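Local coordinates for protein heme oxygenase 1 (Synechocystis sp., PDB 1WE1) that binds heme and probably opens its ring using oxygen and electrons from a reductase, yielding biliverdin IXalpha, carbon monoxide and ferrous iron, at residues A[19-25]-A[200-206]; A[50-54]-A[75-80]; A[118-123]-A[187-192]. All coordinates share one frame; numbering follows the deposited sequence.

Contact 1 of 3, residues A[19-25]-A[200-206]. With HEM (protoporphyrin IX containing Fe), chain H.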
loop_
_atom_site.group_PDB
_atom_site.type_symbol
_atom_site.label_atom_id
_atom_site.label_comp_id
_atom_site.label_asym_id
_atom_site.label_seq_id
_atom_site.Cartn_x
_atom_site.Cartn_y
_atom_site.Cartn_z
ATOM N N MET A 19 -13.179 7.727 -0.390
ATOM C CA MET A 19 -13.871 6.615 -1.036
ATOM C C MET A 19 -13.234 5.302 -0.590
ATOM O O MET A 19 -13.907 4.286 -0.437
ATOM C CB MET A 19 -13.770 6.728 -2.552
ATOM C CG MET A 19 -14.586 7.848 -3.160
ATOM S SD MET A 19 -13.968 8.238 -4.826
ATOM C CE MET A 19 -14.476 6.765 -5.769
ATOM N N ALA A 20 -11.927 5.335 -0.381
ATOM C CA ALA A 20 -11.196 4.157 0.060
ATOM C C ALA A 20 -11.763 3.647 1.391
ATOM O O ALA A 20 -12.034 2.457 1.555
ATOM C CB ALA A 20 -9.724 4.502 0.213
ATOM N N GLU A 21 -11.954 4.563 2.333
ATOM C CA GLU A 21 -12.473 4.216 3.646
ATOM C C GLU A 21 -13.891 3.660 3.587
ATOM O O GLU A 21 -14.311 2.936 4.484
ATOM C CB GLU A 21 -12.472 5.446 4.554
ATOM C CG GLU A 21 -11.114 6.050 4.860
ATOM C CD GLU A 21 -11.246 7.478 5.368
ATOM O OE1 GLU A 21 -12.039 7.707 6.309
ATOM O OE2 GLU A 21 -10.564 8.378 4.824
ATOM N N ASN A 22 -14.626 3.997 2.534
ATOM C CA ASN A 22 -16.010 3.558 2.402
ATOM C C ASN A 22 -16.271 2.277 1.612
ATOM O O ASN A 22 -17.419 1.868 1.453
ATOM C CB ASN A 22 -16.848 4.687 1.823
ATOM C CG ASN A 22 -17.027 5.826 2.800
ATOM O OD1 ASN A 22 -17.275 5.601 3.989
ATOM N ND2 ASN A 22 -16.919 7.058 2.306
ATOM N N VAL A 23 -15.216 1.656 1.102
ATOM C CA VAL A 23 -15.370 0.413 0.373
ATOM C C VAL A 23 -15.915 -0.617 1.370
ATOM O O VAL A 23 -15.508 -0.623 2.532
ATOM C CB VAL A 23 -14.013 -0.063 -0.157
ATOM C CG1 VAL A 23 -14.133 -1.464 -0.739
ATOM C CG2 VAL A 23 -13.500 0.923 -1.194
ATOM N N GLY A 24 -16.837 -1.467 0.916
ATOM C CA GLY A 24 -17.415 -2.484 1.782
ATOM C C GLY A 24 -16.380 -3.257 2.584
ATOM O O GLY A 24 -16.429 -3.302 3.812
ATOM N N PHE A 25 -15.430 -3.866 1.886
ATOM C CA PHE A 25 -14.374 -4.626 2.538
ATOM C C PHE A 25 -13.720 -3.803 3.659
ATOM O O PHE A 25 -13.561 -4.293 4.788
ATOM C CB PHE A 25 -13.314 -5.019 1.508
ATOM C CG PHE A 25 -12.190 -5.834 2.074
ATOM C CD1 PHE A 25 -12.271 -7.229 2.114
ATOM C CD2 PHE A 25 -11.060 -5.209 2.597
ATOM C CE1 PHE A 25 -11.234 -7.996 2.675
ATOM C CE2 PHE A 25 -10.021 -5.964 3.161
ATOM C CZ PHE A 25 -10.112 -7.362 3.198
ATOM N N MET A 200 -8.292 0.234 -4.373
ATOM C CA MET A 200 -9.699 0.015 -4.144
ATOM C C MET A 200 -10.230 -1.173 -4.933
ATOM O O MET A 200 -11.115 -1.886 -4.460
ATOM C CB MET A 200 -10.478 1.280 -4.483
ATOM C CG MET A 200 -10.182 2.438 -3.553
ATOM S SD MET A 200 -11.466 3.702 -3.580
ATOM C CE MET A 200 -10.774 4.880 -4.776
ATOM N N LYS A 201 -9.689 -1.412 -6.124
ATOM C CA LYS A 201 -10.166 -2.533 -6.913
ATOM C C LYS A 201 -9.727 -3.864 -6.290
ATOM O O LYS A 201 -10.449 -4.863 -6.365
ATOM C CB LYS A 201 -9.694 -2.417 -8.367
ATOM C CG LYS A 201 -10.497 -3.323 -9.290
ATOM C CD LYS A 201 -10.337 -2.990 -10.762
ATOM C CE LYS A 201 -11.197 -3.934 -11.609
ATOM N NZ LYS A 201 -11.355 -3.468 -13.022
ATOM N N MET A 202 -8.550 -3.884 -5.668
ATOM C CA MET A 202 -8.085 -5.099 -5.012
ATOM C C MET A 202 -9.023 -5.429 -3.837
ATOM O O MET A 202 -9.363 -6.596 -3.608
ATOM C CB MET A 202 -6.651 -4.926 -4.510
ATOM C CG MET A 202 -5.619 -4.897 -5.620
ATOM S SD MET A 202 -3.884 -4.912 -5.066
ATOM C CE MET A 202 -3.791 -3.352 -4.172
ATOM N N PHE A 203 -9.447 -4.396 -3.107
ATOM C CA PHE A 203 -10.343 -4.570 -1.964
ATOM C C PHE A 203 -11.689 -5.127 -2.403
ATOM O O PHE A 203 -12.226 -6.050 -1.783
ATOM C CB PHE A 203 -10.600 -3.246 -1.244
ATOM C CG PHE A 203 -9.373 -2.597 -0.674
ATOM C CD1 PHE A 203 -8.262 -3.349 -0.308
ATOM C CD2 PHE A 203 -9.357 -1.218 -0.446
ATOM C CE1 PHE A 203 -7.146 -2.738 0.282
ATOM C CE2 PHE A 203 -8.249 -0.588 0.143
ATOM C CZ PHE A 203 -7.140 -1.345 0.510
ATOM N N ASN A 204 -12.247 -4.548 -3.461
ATOM C CA ASN A 204 -13.534 -5.001 -3.977
ATOM C C ASN A 204 -13.488 -6.474 -4.418
ATOM O O ASN A 204 -14.485 -7.190 -4.303
ATOM C CB ASN A 204 -13.984 -4.110 -5.138
ATOM C CG ASN A 204 -14.496 -2.765 -4.668
ATOM O OD1 ASN A 204 -15.279 -2.686 -3.716
ATOM N ND2 ASN A 204 -14.067 -1.696 -5.338
ATOM N N GLU A 205 -12.330 -6.916 -4.912
ATOM C CA GLU A 205 -12.149 -8.304 -5.340
ATOM C C GLU A 205 -12.340 -9.256 -4.161
ATOM O O GLU A 205 -12.634 -10.439 -4.340
ATOM C CB GLU A 205 -10.741 -8.530 -5.887
ATOM C CG GLU A 205 -10.560 -8.292 -7.357
ATOM C CD GLU A 205 -9.129 -8.556 -7.791
ATOM O OE1 GLU A 205 -8.872 -8.624 -9.012
ATOM O OE2 GLU A 205 -8.254 -8.685 -6.903
ATOM N N LEU A 206 -12.165 -8.741 -2.955
ATOM C CA LEU A 206 -12.291 -9.586 -1.794
ATOM C C LEU A 206 -13.650 -9.548 -1.141
ATOM O O LEU A 206 -13.886 -10.288 -0.200
ATOM C CB LEU A 206 -11.215 -9.226 -0.776
ATOM C CG LEU A 206 -9.843 -9.886 -0.928
ATOM C CD1 LEU A 206 -9.639 -10.434 -2.340
ATOM C CD2 LEU A 206 -8.780 -8.875 -0.569
HETATM C CHA HEM H . -3.152 9.344 5.280
HETATM C CHB HEM H . -2.907 6.289 1.537
HETATM C CHC HEM H . -6.747 3.972 3.394
HETATM C CHD HEM H . -5.852 6.046 7.626
HETATM C C1A HEM H . -2.809 8.822 4.014
HETATM C C2A HEM H . -1.892 9.414 3.052
HETATM C C3A HEM H . -1.860 8.575 1.973
HETATM C C4A HEM H . -2.715 7.429 2.319
HETATM C CMA HEM H . -1.108 8.727 0.686
HETATM C CAA HEM H . -1.083 10.686 3.255
HETATM C CBA HEM H . -1.872 12.009 3.104
HETATM C CGA HEM H . -1.094 13.182 3.277
HETATM O O1A HEM H . -0.737 13.787 2.190
HETATM O O2A HEM H . -0.750 13.622 4.391
HETATM C C1B HEM H . -3.974 5.388 1.690
HETATM C C2B HEM H . -4.379 4.399 0.693
HETATM C C3B HEM H . -5.421 3.707 1.237
HETATM C C4B HEM H . -5.696 4.332 2.530
HETATM C CMB HEM H . -3.709 4.214 -0.646
HETATM C CAB HEM H . -6.150 2.491 0.698
HETATM C CBB HEM H . -6.932 2.747 -0.618
HETATM C C1C HEM H . -6.797 4.259 4.734
HETATM C C2C HEM H . -7.643 3.598 5.717
HETATM C C3C HEM H . -7.547 4.348 6.832
HETATM C C4C HEM H . -6.437 5.255 6.645
HETATM C CMC HEM H . -8.435 2.329 5.464
HETATM C CAC HEM H . -8.447 4.288 8.068
HETATM C CBC HEM H . -7.884 3.288 9.118
HETATM C C1D HEM H . -5.000 7.150 7.380
HETATM C C2D HEM H . -4.581 8.107 8.402
HETATM C C3D HEM H . -3.789 9.002 7.757
HETATM C C4D HEM H . -3.776 8.623 6.323
HETATM C CMD HEM H . -5.013 8.020 9.831
HETATM C CAD HEM H . -3.031 10.192 8.294
HETATM C CBD HEM H . -3.841 11.555 8.125
HETATM C CGD HEM H . -3.046 12.702 8.359
HETATM O O1D HEM H . -1.848 12.770 7.891
HETATM O O2D HEM H . -3.505 13.674 9.026
HETATM N NA HEM H . -3.313 7.633 3.544
HETATM N NB HEM H . -4.777 5.332 2.807
HETATM N NC HEM H . -6.019 5.262 5.340
HETATM N ND HEM H . -4.458 7.471 6.137
HETATM FE FE HEM H . -4.645 6.444 4.458
HETATM O O HOH W 1 -15.948 -4.248 -0.704
HETATM O O HOH W 2 -3.255 5.428 4.984
#

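Contact 2 of 3, residues A[50-54]-A[75-80]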
loop_
_atom_site.group_PDB
_atom_site.type_symbol
_atom_site.label_atom_id
_atom_site.label_comp_id
_atom_site.label_asym_id
_atom_site.label_seq_id
_atom_site.Cartn_x
_atom_site.Cartn_y
_atom_site.Cartn_z
ATOM N N TYR A 50 4.699 -4.012 -4.292
ATOM C CA TYR A 50 5.886 -3.424 -3.678
ATOM C C TYR A 50 7.145 -3.968 -4.307
ATOM O O TYR A 50 8.116 -3.245 -4.463
ATOM C CB TYR A 50 5.911 -3.673 -2.175
ATOM C CG TYR A 50 5.030 -2.723 -1.410
ATOM C CD1 TYR A 50 5.518 -1.483 -0.965
ATOM C CD2 TYR A 50 3.703 -3.049 -1.133
ATOM C CE1 TYR A 50 4.690 -0.597 -0.255
ATOM C CE2 TYR A 50 2.874 -2.172 -0.422
ATOM C CZ TYR A 50 3.372 -0.959 0.013
ATOM O OH TYR A 50 2.555 -0.129 0.736
ATOM N N SER A 51 7.138 -5.242 -4.683
ATOM C CA SER A 51 8.322 -5.810 -5.313
ATOM C C SER A 51 8.626 -5.004 -6.564
ATOM O O SER A 51 9.746 -4.521 -6.736
ATOM C CB SER A 51 8.107 -7.278 -5.684
ATOM O OG SER A 51 8.025 -8.081 -4.522
ATOM N N ALA A 52 7.616 -4.857 -7.423
ATOM C CA ALA A 52 7.738 -4.108 -8.678
ATOM C C ALA A 52 8.268 -2.694 -8.444
ATOM O O ALA A 52 9.256 -2.278 -9.037
ATOM C CB ALA A 52 6.386 -4.036 -9.373
ATOM N N MET A 53 7.593 -1.974 -7.558
ATOM C CA MET A 53 7.945 -0.606 -7.217
ATOM C C MET A 53 9.350 -0.460 -6.635
ATOM O O MET A 53 10.102 0.410 -7.044
ATOM C CB MET A 53 6.894 -0.079 -6.245
ATOM C CG MET A 53 7.070 1.325 -5.748
ATOM S SD MET A 53 5.499 1.852 -5.019
ATOM C CE MET A 53 5.127 0.473 -3.885
ATOM N N GLU A 54 9.715 -1.317 -5.690
ATOM C CA GLU A 54 11.038 -1.233 -5.073
ATOM C C GLU A 54 12.189 -1.611 -6.006
ATOM O O GLU A 54 13.306 -1.107 -5.864
ATOM C CB GLU A 54 11.066 -2.076 -3.799
ATOM C CG GLU A 54 10.628 -1.279 -2.582
ATOM C CD GLU A 54 9.771 -2.066 -1.615
ATOM O OE1 GLU A 54 10.186 -3.168 -1.196
ATOM O OE2 GLU A 54 8.679 -1.568 -1.270
ATOM N N ASN A 75 11.262 0.445 2.045
ATOM C CA ASN A 75 11.033 -0.881 1.454
ATOM C C ASN A 75 10.196 -1.870 2.291
ATOM O O ASN A 75 10.559 -2.252 3.405
ATOM C CB ASN A 75 12.376 -1.516 1.047
ATOM C CG ASN A 75 13.021 -0.803 -0.150
ATOM O OD1 ASN A 75 14.064 -1.219 -0.654
ATOM N ND2 ASN A 75 12.400 0.277 -0.598
ATOM N N ARG A 76 9.063 -2.275 1.726
ATOM C CA ARG A 76 8.142 -3.192 2.387
ATOM C C ARG A 76 8.229 -4.646 1.888
ATOM O O ARG A 76 7.696 -5.546 2.525
ATOM C CB ARG A 76 6.688 -2.709 2.200
ATOM C CG ARG A 76 6.320 -1.352 2.811
ATOM C CD ARG A 76 6.449 -1.324 4.341
ATOM N NE ARG A 76 7.846 -1.369 4.760
ATOM C CZ ARG A 76 8.257 -1.629 5.997
ATOM N NH1 ARG A 76 7.376 -1.874 6.961
ATOM N NH2 ARG A 76 9.554 -1.651 6.273
ATOM N N LYS A 77 8.898 -4.890 0.767
ATOM C CA LYS A 77 8.937 -6.249 0.239
ATOM C C LYS A 77 9.269 -7.348 1.258
ATOM O O LYS A 77 8.484 -8.285 1.442
ATOM C CB LYS A 77 9.897 -6.352 -0.943
ATOM C CG LYS A 77 9.778 -7.690 -1.638
ATOM C CD LYS A 77 10.909 -7.917 -2.610
ATOM C CE LYS A 77 10.780 -9.278 -3.281
ATOM N NZ LYS A 77 11.940 -9.493 -4.198
ATOM N N GLN A 78 10.426 -7.234 1.909
ATOM C CA GLN A 78 10.860 -8.219 2.898
ATOM C C GLN A 78 9.874 -8.416 4.057
ATOM O O GLN A 78 9.554 -9.549 4.419
ATOM C CB GLN A 78 12.234 -7.837 3.460
ATOM C CG GLN A 78 13.370 -7.819 2.435
ATOM C CD GLN A 78 13.124 -6.849 1.278
ATOM O OE1 GLN A 78 12.550 -5.761 1.457
ATOM N NE2 GLN A 78 13.575 -7.233 0.085
ATOM N N SER A 79 9.397 -7.322 4.643
ATOM C CA SER A 79 8.460 -7.420 5.755
ATOM C C SER A 79 7.191 -8.128 5.301
ATOM O O SER A 79 6.578 -8.871 6.065
ATOM C CB SER A 79 8.115 -6.024 6.302
ATOM O OG SER A 79 7.184 -5.336 5.475
ATOM N N LEU A 80 6.813 -7.901 4.046
ATOM C CA LEU A 80 5.625 -8.506 3.463
ATOM C C LEU A 80 5.873 -10.003 3.218
ATOM O O LEU A 80 4.938 -10.819 3.245
ATOM C CB LEU A 80 5.284 -7.780 2.162
ATOM C CG LEU A 80 3.866 -7.255 1.891
ATOM C CD1 LEU A 80 3.147 -6.839 3.156
ATOM C CD2 LEU A 80 3.983 -6.082 0.942
HETATM O O HOH W 3 12.525 -4.082 -1.328
#

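Contact 3 of 3, residues A[118-123]-A[187-192]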
loop_
_atom_site.group_PDB
_atom_site.type_symbol
_atom_site.label_atom_id
_atom_site.label_comp_id
_atom_site.label_asym_id
_atom_site.label_seq_id
_atom_site.Cartn_x
_atom_site.Cartn_y
_atom_site.Cartn_z
ATOM N N GLU A 118 8.826 9.757 -13.591
ATOM C CA GLU A 118 8.461 10.743 -12.579
ATOM C C GLU A 118 7.111 10.433 -11.946
ATOM O O GLU A 118 6.850 10.845 -10.819
ATOM C CB GLU A 118 8.478 12.184 -13.139
ATOM C CG GLU A 118 7.424 12.528 -14.184
ATOM C CD GLU A 118 7.694 11.904 -15.550
ATOM O OE1 GLU A 118 8.832 11.437 -15.795
ATOM O OE2 GLU A 118 6.762 11.894 -16.386
ATOM N N LEU A 119 6.260 9.701 -12.659
ATOM C CA LEU A 119 4.954 9.332 -12.124
ATOM C C LEU A 119 5.102 8.342 -10.959
ATOM O O LEU A 119 4.156 8.095 -10.204
ATOM C CB LEU A 119 4.083 8.737 -13.234
ATOM C CG LEU A 119 3.685 9.770 -14.299
ATOM C CD1 LEU A 119 2.686 9.169 -15.279
ATOM C CD2 LEU A 119 3.077 10.993 -13.614
ATOM N N LEU A 120 6.304 7.791 -10.820
ATOM C CA LEU A 120 6.625 6.852 -9.755
ATOM C C LEU A 120 6.532 7.527 -8.386
ATOM O O LEU A 120 6.411 6.857 -7.363
ATOM C CB LEU A 120 8.035 6.309 -9.963
ATOM C CG LEU A 120 8.239 4.840 -10.335
ATOM C CD1 LEU A 120 7.105 4.305 -11.180
ATOM C CD2 LEU A 120 9.567 4.722 -11.059
ATOM N N VAL A 121 6.597 8.852 -8.358
ATOM C CA VAL A 121 6.499 9.554 -7.086
ATOM C C VAL A 121 5.057 9.506 -6.603
ATOM O O VAL A 121 4.791 9.628 -5.417
ATOM C CB VAL A 121 6.953 11.028 -7.198
ATOM C CG1 VAL A 121 6.200 11.725 -8.307
ATOM C CG2 VAL A 121 6.706 11.748 -5.870
ATOM N N ALA A 122 4.124 9.314 -7.527
ATOM C CA ALA A 122 2.710 9.238 -7.168
ATOM C C ALA A 122 2.460 7.906 -6.477
ATOM O O ALA A 122 1.680 7.819 -5.530
ATOM C CB ALA A 122 1.851 9.348 -8.406
ATOM N N HIS A 123 3.138 6.874 -6.972
ATOM C CA HIS A 123 3.030 5.530 -6.432
ATOM C C HIS A 123 3.734 5.409 -5.089
ATOM O O HIS A 123 3.208 4.784 -4.165
ATOM C CB HIS A 123 3.584 4.531 -7.441
ATOM C CG HIS A 123 2.619 4.217 -8.535
ATOM N ND1 HIS A 123 1.427 3.566 -8.300
ATOM C CD2 HIS A 123 2.620 4.536 -9.849
ATOM C CE1 HIS A 123 0.733 3.502 -9.422
ATOM N NE2 HIS A 123 1.434 4.084 -10.377
ATOM N N ARG A 187 0.359 15.931 -13.262
ATOM C CA ARG A 187 0.223 14.604 -13.866
ATOM C C ARG A 187 0.470 13.554 -12.778
ATOM O O ARG A 187 -0.004 12.418 -12.863
ATOM C CB ARG A 187 1.248 14.404 -14.992
ATOM C CG ARG A 187 0.884 15.022 -16.332
ATOM C CD ARG A 187 1.818 14.515 -17.435
ATOM N NE ARG A 187 3.220 14.812 -17.137
ATOM C CZ ARG A 187 4.176 13.896 -16.981
ATOM N NH1 ARG A 187 3.896 12.598 -17.098
ATOM N NH2 ARG A 187 5.416 14.284 -16.690
ATOM N N ILE A 188 1.241 13.966 -11.775
ATOM C CA ILE A 188 1.601 13.146 -10.634
ATOM C C ILE A 188 0.379 13.019 -9.735
ATOM O O ILE A 188 0.043 11.925 -9.271
ATOM C CB ILE A 188 2.768 13.795 -9.843
ATOM C CG1 ILE A 188 4.028 13.808 -10.717
ATOM C CG2 ILE A 188 2.994 13.059 -8.518
ATOM C CD1 ILE A 188 5.274 14.268 -10.013
ATOM N N VAL A 189 -0.283 14.144 -9.485
ATOM C CA VAL A 189 -1.475 14.125 -8.666
ATOM C C VAL A 189 -2.516 13.219 -9.325
ATOM O O VAL A 189 -3.129 12.367 -8.671
ATOM C CB VAL A 189 -2.042 15.538 -8.488
ATOM C CG1 VAL A 189 -3.392 15.486 -7.784
ATOM C CG2 VAL A 189 -1.072 16.364 -7.672
ATOM N N ASP A 190 -2.710 13.374 -10.625
ATOM C CA ASP A 190 -3.682 12.528 -11.297
ATOM C C ASP A 190 -3.312 11.051 -11.184
ATOM O O ASP A 190 -4.179 10.210 -10.987
ATOM C CB ASP A 190 -3.827 12.943 -12.757
ATOM C CG ASP A 190 -4.652 14.210 -12.912
ATOM O OD1 ASP A 190 -4.683 14.770 -14.034
ATOM O OD2 ASP A 190 -5.272 14.641 -11.906
ATOM N N GLU A 191 -2.023 10.742 -11.289
ATOM C CA GLU A 191 -1.563 9.361 -11.187
ATOM C C GLU A 191 -1.846 8.801 -9.784
ATOM O O GLU A 191 -2.173 7.624 -9.627
ATOM C CB GLU A 191 -0.063 9.284 -11.502
ATOM C CG GLU A 191 0.504 7.864 -11.549
ATOM C CD GLU A 191 -0.056 7.031 -12.688
ATOM O OE1 GLU A 191 0.291 5.838 -12.784
ATOM O OE2 GLU A 191 -0.839 7.561 -13.490
ATOM N N ALA A 192 -1.725 9.653 -8.770
ATOM C CA ALA A 192 -1.979 9.239 -7.401
ATOM C C ALA A 192 -3.437 8.782 -7.255
ATOM O O ALA A 192 -3.714 7.744 -6.649
ATOM C CB ALA A 192 -1.684 10.385 -6.450
#

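Contact 1 of 3, residues A[19-25]-A[200-206]
Met200 pushes its thioether into the hollow beside the end of helix 14-21, where Met19, Ala20 and Val23 line one side of the sulfur. SD lies 3.6 Å from Ala20 N, and the bent tail carries CE on toward Met19 CB. Val23, the N-cap residue of helix 24-30, is the bump in return. Its CG1, anti to the backbone N (chi1 171°), fits between Phe203 and Asn204 and comes within 3.4 Å of Asn204 OD1, while CG2 turns to the sulfur of Met200. Phe25 loses the most surface, packing against Phe203 and Leu206: its CB rests 3.6 Å from Phe203 O and its CE1 3.7 Å from Leu206 CB, the two side chains running side by side at the end of helix 182-205. Farther in, Ala20 CB and Phe203 CE2 both touch the vinyl carbon CBB of the heme, the former at 3.4 Å, so this packing forms part of the pocket wall close to His17, the axial ligand. No direct hydrogen bond spans the segments; a water accepts from Phe25 N and donates only weakly to Asn204 OD1. Cohesion therefore rests on the fit of apolar shapes and a polarisable sulfur.

Contact 2 of 3, residues A[50-54]-A[75-80]
The side chains of Tyr50 and Arg76 lie side by side and point the same way, the aliphatic root of the arginine covering one face of the phenol ring. Arg76 CB sits 3.9 Å from the ring centroid, 24° off the normal, as a CH-pi contact, and Arg76 CG follows at 3.6 Å from Tyr50 CE1. Beyond CG the arginine bends away, and its guanidinium stands steeply to the ring. It curls back so that NH2 reaches Asn75 O at 3.1 Å, while NE bonds to Leu74 O. On the same side of the ring plane as Arg76 CB, Leu80 CD2 comes obliquely to within 3.7 Å of Tyr50 CD2, the two side chains crossing at about a right angle.

Glu54 slides past Asn75 in the opposite direction, its carboxylate stacked on the amide with the planes only 11° apart. The carboxylate also faces the start of helix 77-88 and takes two backbone N-H groups: Lys77 N binds the syn lone pair of OE1 at 2.9 Å, and Arg76 N approaches OE2 from above the carboxylate plane at 3.1 Å. The helix end would probably favour the negative charge. A water links Glu54 OE1 to Gln78 OE1, and Tyr128 OH is a further partner of OE2. Lys77, with CG anti to the backbone N (chi1 -171°) and extended from there, runs its methylenes past Ser51 OG, which lies 3.3 Å from Lys77 CE and is hydrogen-bonded to Tyr47 O within its own helix.

The contact thus ties the start of helix 77-88 to helix 36-59 within the all-helical fold. Helix 120-146 backs it: Tyr50 OH bonds to Asp131 and Arg127 there, and Arg76 NH1 reaches the carbonyls of Phe155 and Glu157, which follow that helix in the chain.

Contact 3 of 3, residues A[118-123]-A[187-192]
Helix 120-146, with the 3-10 turn before it, approaches helix 182-205 closely, CA to CA 5.3 Å between Leu119 and Ile188 and 4.7 Å between Ala122 and Ala192, a helix-on-helix contact of the all-helical heme oxygenase fold. The small side chain of Ala122 is consistent with this nearness: its CB sits 3.3 Å from Ile188 O and also touches Glu191 CB. Leu119 crosses Arg187 at about a right angle and lays CD2 against Arg187 O at 3.5 Å, with Arg187 NH1 near CD2 too. Glu118 offers one oxygen to Arg187 in a salt bridge. Both terminal nitrogens grip OE2 end-on within the guanidinium plane, NH2 at 2.8 Å and NH1 at 3.0 Å, although the carboxylate is turned 64° from that plane. NH1 uses the anti lone pair of OE2, while NH2 meets it from above the carboxylate plane. With an alanine in place of Glu118, the Arg187 guanidinium would probably lose its carboxylate mate and be freer to turn. At the other end Glu191, which also forms a salt bridge with Arg108 of helix 100-115, receives the His123 imidazole: NE2 donates to OE1 at 3.2 Å, meeting it on the anti side with the oxygen tilted from the ring plane.

Contacts 1 and 3 share helix 182-205 and lie about 21 Å apart, centre to centre, with contact 3 nested along the chain inside the loop closed by contact 1. Contact 1 touches the heme directly, whereas Ala192 of contact 3 stays about 7 Å and Tyr50 of contact 2 about 8 Å from it, side chain to ligand. Contact 3 nevertheless reaches the heme surroundings, since the side chain of Ala192 comes about 4 Å from that of Tyr125, which binds heme. Contact 2, across the chain's centre from contact 1, adjoins contact 3, where Met53 SD packs 3.8 Å from His123 O. Helix 120-146 thus packs against both helix 36-59 of contact 2 and helix 182-205.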